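Local coordinates for probable cobalt-precorrin-6B C(15)-methyltransferase (decarboxylating) (Methanothermobacter thermautotrophicus, PDB 1L3I) that is an S-adenosyl-L-methionine-dependent methyltransferase that probably methylates C-15 of cobalt-precorrin-6B and decarboxylates C-12 in anaerobic cobalamin biosynthesis, at the interface of chains A and B. Residues are numbered along the deposited sequence; one frame, centred on the assembly and turned at random. Chains: chain A/B, Precorrin-6y methyltransferase/putative decarboxylase.

The interface of chains A and B. Residues chain A 174-178; chain B 174-178.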
loop_
_atom_site.group_PDB
_atom_site.type_symbol
_atom_site.label_atom_id
_atom_site.label_comp_id
_atom_site.label_asym_id
_atom_site.label_seq_id
_atom_site.Cartn_x
_atom_site.Cartn_y
_atom_site.Cartn_z
ATOM N N VAL A 174 6.645 3.087 -8.953
ATOM C CA VAL A 174 6.147 4.437 -8.711
ATOM C C VAL A 174 4.711 4.362 -8.199
ATOM O O VAL A 174 3.833 3.861 -8.897
ATOM C CB VAL A 174 6.190 5.279 -10.009
ATOM C CG1 VAL A 174 5.631 6.663 -9.750
ATOM C CG2 VAL A 174 7.639 5.383 -10.527
ATOM N N SER A 175 4.475 4.850 -6.986
ATOM C CA SER A 175 3.139 4.805 -6.404
ATOM C C SER A 175 2.245 5.983 -6.786
ATOM O O SER A 175 2.711 7.054 -7.152
ATOM C CB SER A 175 3.239 4.742 -4.886
ATOM O OG SER A 175 3.907 5.891 -4.398
ATOM N N ARG A 176 0.947 5.752 -6.719
ATOM C CA ARG A 176 -0.035 6.787 -7.001
ATOM C C ARG A 176 -0.657 7.041 -5.653
ATOM O O ARG A 176 -0.655 6.150 -4.794
ATOM C CB ARG A 176 -1.120 6.280 -7.948
ATOM C CG ARG A 176 -0.588 5.800 -9.262
ATOM C CD ARG A 176 -1.713 5.348 -10.129
ATOM N NE ARG A 176 -1.301 5.304 -11.529
ATOM C CZ ARG A 176 -2.139 5.396 -12.559
ATOM N NH1 ARG A 176 -3.425 5.539 -12.362
ATOM N NH2 ARG A 176 -1.688 5.467 -13.794
ATOM N N ASN A 177 -1.154 8.253 -5.438
ATOM C CA ASN A 177 -1.786 8.579 -4.170
ATOM C C ASN A 177 -2.969 7.637 -3.955
ATOM O O ASN A 177 -3.647 7.259 -4.907
ATOM C CB ASN A 177 -2.268 10.031 -4.155
ATOM C CG ASN A 177 -1.120 11.020 -4.234
ATOM O OD1 ASN A 177 -0.033 10.782 -3.712
ATOM N ND2 ASN A 177 -1.356 12.133 -4.904
ATOM N N PRO A 178 -3.175 7.187 -2.712
ATOM C CA PRO A 178 -4.301 6.292 -2.478
ATOM C C PRO A 178 -5.642 6.942 -2.776
ATOM O O PRO A 178 -5.808 8.143 -2.622
ATOM C CB PRO A 178 -4.135 5.930 -0.995
ATOM C CG PRO A 178 -3.422 7.068 -0.420
ATOM C CD PRO A 178 -2.401 7.388 -1.479
ATOM N N VAL B 174 -0.848 11.515 0.540
ATOM C CA VAL B 174 0.152 11.509 -0.522
ATOM C C VAL B 174 1.070 10.337 -0.310
ATOM O O VAL B 174 1.675 10.197 0.754
ATOM C CB VAL B 174 0.975 12.821 -0.559
ATOM C CG1 VAL B 174 1.875 12.829 -1.763
ATOM C CG2 VAL B 174 0.044 14.020 -0.604
ATOM N N SER B 175 1.161 9.476 -1.307
ATOM C CA SER B 175 2.014 8.304 -1.201
ATOM C C SER B 175 3.452 8.543 -1.633
ATOM O O SER B 175 3.756 9.459 -2.397
ATOM C CB SER B 175 1.432 7.151 -2.023
ATOM O OG SER B 175 1.385 7.491 -3.402
ATOM N N ARG B 176 4.340 7.720 -1.100
ATOM C CA ARG B 176 5.744 7.756 -1.439
ATOM C C ARG B 176 5.957 6.459 -2.174
ATOM O O ARG B 176 5.225 5.492 -1.932
ATOM C CB ARG B 176 6.602 7.742 -0.186
ATOM C CG ARG B 176 6.372 8.917 0.710
ATOM C CD ARG B 176 7.290 8.859 1.885
ATOM N NE ARG B 176 7.369 10.158 2.541
ATOM C CZ ARG B 176 8.390 10.553 3.296
ATOM N NH1 ARG B 176 9.414 9.758 3.491
ATOM N NH2 ARG B 176 8.440 11.775 3.768
ATOM N N ASN B 177 6.913 6.426 -3.099
ATOM C CA ASN B 177 7.194 5.197 -3.833
ATOM C C ASN B 177 7.565 4.102 -2.834
ATOM O O ASN B 177 8.194 4.366 -1.815
ATOM C CB ASN B 177 8.333 5.419 -4.822
ATOM C CG ASN B 177 7.974 6.418 -5.886
ATOM O OD1 ASN B 177 6.817 6.524 -6.299
ATOM N ND2 ASN B 177 8.956 7.183 -6.324
ATOM N N PRO B 178 7.128 2.872 -3.091
ATOM C CA PRO B 178 7.464 1.805 -2.162
ATOM C C PRO B 178 8.963 1.521 -2.091
ATOM O O PRO B 178 9.684 1.662 -3.074
ATOM C CB PRO B 178 6.685 0.620 -2.726
ATOM C CG PRO B 178 6.556 0.916 -4.152
ATOM C CD PRO B 178 6.274 2.382 -4.179
HETATM O O HOH W 1 5.233 8.687 -6.481
HETATM O O HOH W 2 2.328 10.609 -4.981
#
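The end of strand 170-175 and the short loop 176-178 that follows it in chain A run past the same segment of chain B, the two crossing obliquely, roughly antiparallel, about the two-fold axis. At the centre A:Ser175 and B:Ser175 meet tip to tip, their hydroxyl OG atoms 3.1 Å apart in a hydrogen bond for which either hydroxyl could be the donor. Each OG is tucked over its own backbone, flanked by N and C (chi1 60° in A:Ser175), which turns the hydroxyl toward the partner chain. There it also reaches a carbonyl across the axis: A:Ser175 OG donates to the backbone O of B:Arg176 at 2.8 Å, and the twin bond joins B:Ser175 to A:Arg176. This donor comes in over the face of the peptide carbonyl, with a C=O...OG angle of 90°, well away from a lone pair. Since each hydroxyl has one hydrogen, the OG-OG pair is probably secondary to the carbonyl bonds, or the protons alternate; hydrogens are not seen.

The asparagines close the patch on either flank. With CG anti to the carbonyl carbon (chi1 -64°), B:Asn177 extends alongside A:Val174 and runs parallel to it, so that its amide oxygen OD1 takes the backbone N-H of A:Ser175 at 3.0 Å. The bond is moderately bent, but it falls in the amide plane on a lone pair. Water 1 grips the same OD1 at 2.7 Å and continues to the backbone O of A:Ser175, so the side-chain oxygen serves both polar backbone groups of that serine, one directly and one through water. Water 2 repeats this between A:Asn177 and B:Ser175. Apolar contact is modest: the ring CD of B:Pro178 rests 3.9 Å from A:Ser175 CB.

Through this small, mainly polar, self-complementary patch, the apposed segments likely help hold two subunits of the homotetramer in two-fold register.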